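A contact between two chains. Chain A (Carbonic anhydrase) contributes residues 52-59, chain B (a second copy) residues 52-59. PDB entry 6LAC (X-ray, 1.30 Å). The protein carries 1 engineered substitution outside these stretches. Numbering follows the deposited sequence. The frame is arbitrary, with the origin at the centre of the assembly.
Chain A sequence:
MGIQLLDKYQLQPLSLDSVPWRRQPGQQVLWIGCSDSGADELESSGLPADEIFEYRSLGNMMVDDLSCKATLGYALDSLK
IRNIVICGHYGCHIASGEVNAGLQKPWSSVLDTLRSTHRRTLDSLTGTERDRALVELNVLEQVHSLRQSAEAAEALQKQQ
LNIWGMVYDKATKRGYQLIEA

Chain A (52-59) IFEYRSLG
Chain B, residues 52-59: IFEYRSLG

Residues 52-57 of each copy form a strand (phi -99 to -140°, psi 103 to 173°), and the two strands approach to 4.8 Å with N-to-C directions 131° apart. The strands share a single antiparallel bridge, the hydrogen-bonded pair Arg56(A) and Arg56(B), whose CA atoms lie 4.8 Å apart. Arg56(A) N donates to Arg56(B) O and Arg56(B) N to Arg56(A) O, both at 3.1 Å and near 160°. Each carbonyl also receives a CA-H contact: Tyr55(A) CA to Arg56(B) O and Tyr55(B) CA to Arg56(A) O are both 3.4 Å.

Charged groups cluster beside the bridge. The CA-to-CB bonds of Glu54(A) and Glu54(B) point toward the other strand (chi1 t, chi2 t); Arg56(A) and Arg56(B) are t, t, m, with chi4 near -85°. Arg56(A) NE donates to Glu54(A) OE2 and Arg56(B) NE to Glu54(B) OE2, both at 2.8 Å, each part of a salt bridge. Across chains, Glu54(A) OE1 to Arg56(B) NE and Arg56(A) NE to Glu54(B) OE1 are 3.6 Å salt bridges of charge alone, since the oxygen sits out of the guanidinium plane. Two waters each contact both carboxylates, bridging Glu54(A) OE2 and Glu54(B) OE1, themselves 4.2 Å apart, and the reciprocal pair.

The CA-to-CB bonds of Tyr55(A) and Tyr55(B) (chi1 t, chi2 about 60°) point away, but the ring ends come nearer, and Tyr55(A) OH and Tyr55(B) OH hydrogen-bond at 3.0 Å. Farther out, Leu58(B) CD2 meets the Phe53(A) ring edge, 3.9 Å from Phe53(A) CZ; Leu58(A) CD2 lies likewise 3.9 Å from Phe53(B) CZ, at the ring edge.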

# COMPACT_ATOMS: atom_id res chain seq x y z
N ILE A 52 -4.91 9.88 6.73
CA ILE A 52 -4.35 9.19 5.54
C ILE A 52 -5.03 7.83 5.39
O ILE A 52 -5.01 7.03 6.31
CB ILE A 52 -2.82 9.07 5.62
CG1 ILE A 52 -2.13 10.45 5.80
CG2 ILE A 52 -2.26 8.32 4.40
CD1 ILE A 52 -0.60 10.38 6.00
N PHE A 53 -5.58 7.58 4.22
CA PHE A 53 -6.07 6.27 3.81
C PHE A 53 -5.11 5.87 2.69
O PHE A 53 -5.14 6.45 1.61
CB PHE A 53 -7.54 6.39 3.39
CG PHE A 53 -8.12 5.07 2.98
CD1 PHE A 53 -8.48 4.15 3.94
CD2 PHE A 53 -8.32 4.77 1.64
CE1 PHE A 53 -8.98 2.93 3.54
CE2 PHE A 53 -8.80 3.52 1.26
CZ PHE A 53 -9.12 2.62 2.22
N GLU A 54 -4.21 4.94 2.99
CA GLU A 54 -3.00 4.75 2.18
C GLU A 54 -3.14 3.52 1.30
O GLU A 54 -3.32 2.40 1.86
CB GLU A 54 -1.82 4.67 3.13
CG GLU A 54 -0.48 4.56 2.44
CD GLU A 54 0.71 4.53 3.40
OE1 GLU A 54 0.49 4.29 4.59
OE2 GLU A 54 1.86 4.66 2.91
N TYR A 55 -2.94 3.66 0.00
CA TYR A 55 -2.83 2.53 -0.93
C TYR A 55 -1.42 2.59 -1.47
O TYR A 55 -1.02 3.57 -2.11
CB TYR A 55 -3.87 2.63 -2.06
CG TYR A 55 -3.82 1.44 -2.99
CD1 TYR A 55 -4.06 0.16 -2.48
CD2 TYR A 55 -3.46 1.53 -4.31
CE1 TYR A 55 -3.95 -0.99 -3.24
CE2 TYR A 55 -3.36 0.38 -5.10
CZ TYR A 55 -3.58 -0.88 -4.55
OH TYR A 55 -3.40 -2.07 -5.22
N ARG A 56 -0.62 1.58 -1.15
CA ARG A 56 0.81 1.59 -1.54
C ARG A 56 1.08 0.40 -2.42
O ARG A 56 0.88 -0.74 -1.98
CB ARG A 56 1.72 1.70 -0.34
CG ARG A 56 3.16 1.94 -0.76
CD ARG A 56 3.96 2.44 0.42
NE ARG A 56 3.56 3.76 0.92
CZ ARG A 56 3.95 4.94 0.46
NH1 ARG A 56 4.80 5.04 -0.53
NH2 ARG A 56 3.43 6.03 1.01
N SER A 57 1.51 0.66 -3.65
CA SER A 57 1.47 -0.28 -4.77
C SER A 57 2.72 -0.20 -5.60
O SER A 57 3.47 0.78 -5.50
CB SER A 57 0.28 0.15 -5.68
OG SER A 57 0.45 1.44 -6.28
N LEU A 58 2.84 -1.09 -6.56
CA LEU A 58 3.98 -1.03 -7.49
C LEU A 58 3.94 0.28 -8.27
O LEU A 58 2.97 0.53 -8.99
CB LEU A 58 3.92 -2.19 -8.46
CG LEU A 58 4.04 -3.60 -7.88
CD1 LEU A 58 3.76 -4.63 -8.96
CD2 LEU A 58 5.42 -3.79 -7.27
N GLY A 59 5.00 1.04 -8.20
CA GLY A 59 5.15 2.25 -9.03
C GLY A 59 4.15 3.34 -8.72
O GLY A 59 4.03 4.25 -9.55
N ILE B 52 11.88 -1.92 4.17
CA ILE B 52 10.42 -2.21 4.02
C ILE B 52 10.03 -2.04 2.57
O ILE B 52 10.25 -0.95 2.00
CB ILE B 52 9.62 -1.31 4.96
CG1 ILE B 52 10.08 -1.47 6.41
CG2 ILE B 52 8.13 -1.58 4.79
CD1 ILE B 52 9.38 -0.57 7.40
N PHE B 53 9.49 -3.08 1.96
CA PHE B 53 8.84 -3.05 0.65
C PHE B 53 7.36 -3.21 0.97
O PHE B 53 6.95 -4.28 1.40
CB PHE B 53 9.40 -4.13 -0.26
CG PHE B 53 8.81 -4.09 -1.63
CD1 PHE B 53 9.22 -3.14 -2.54
CD2 PHE B 53 7.88 -5.01 -2.02
CE1 PHE B 53 8.68 -3.10 -3.80
CE2 PHE B 53 7.32 -4.97 -3.27
CZ PHE B 53 7.75 -4.03 -4.17
N GLU B 54 6.62 -2.10 0.91
CA GLU B 54 5.31 -2.03 1.58
C GLU B 54 4.19 -2.18 0.59
O GLU B 54 4.10 -1.35 -0.38
CB GLU B 54 5.23 -0.67 2.26
CG GLU B 54 4.01 -0.45 3.13
CD GLU B 54 3.99 0.86 3.90
OE1 GLU B 54 4.79 1.75 3.60
OE2 GLU B 54 3.11 1.00 4.78
N TYR B 55 3.26 -3.10 0.83
CA TYR B 55 2.01 -3.21 0.04
C TYR B 55 0.89 -2.98 0.99
O TYR B 55 0.77 -3.66 2.01
CB TYR B 55 1.88 -4.61 -0.57
CG TYR B 55 0.69 -4.71 -1.47
CD1 TYR B 55 0.60 -3.91 -2.62
CD2 TYR B 55 -0.41 -5.45 -1.12
CE1 TYR B 55 -0.57 -3.87 -3.39
CE2 TYR B 55 -1.55 -5.50 -1.93
CZ TYR B 55 -1.65 -4.66 -3.03
OH TYR B 55 -2.79 -4.65 -3.81
N ARG B 56 0.20 -1.87 0.81
CA ARG B 56 -0.86 -1.47 1.77
C ARG B 56 -2.18 -1.42 1.03
O ARG B 56 -2.32 -0.65 0.09
CB ARG B 56 -0.48 -0.19 2.49
CG ARG B 56 -1.41 0.12 3.65
CD ARG B 56 -0.87 1.17 4.58
NE ARG B 56 0.35 0.77 5.27
CZ ARG B 56 0.43 0.05 6.38
NH1 ARG B 56 -0.65 -0.29 7.04
NH2 ARG B 56 1.60 -0.32 6.86
N SER B 57 -3.11 -2.23 1.52
CA SER B 57 -4.31 -2.66 0.79
C SER B 57 -5.52 -2.65 1.70
O SER B 57 -5.40 -2.66 2.90
CB SER B 57 -4.06 -4.11 0.27
OG SER B 57 -3.89 -5.03 1.39
N LEU B 58 -6.66 -2.89 1.07
CA LEU B 58 -7.88 -3.10 1.87
C LEU B 58 -7.72 -4.28 2.81
O LEU B 58 -7.57 -5.41 2.35
CB LEU B 58 -9.09 -3.30 0.98
CG LEU B 58 -9.46 -2.12 0.09
CD1 LEU B 58 -10.43 -2.53 -1.00
CD2 LEU B 58 -9.98 -0.93 0.90
N GLY B 59 -7.89 -4.04 4.08
CA GLY B 59 -7.93 -5.14 5.09
C GLY B 59 -6.63 -5.92 5.24
O GLY B 59 -6.65 -7.02 5.79
O HOH W 1 4.38 4.42 4.08
O HOH W 2 2.34 3.21 6.29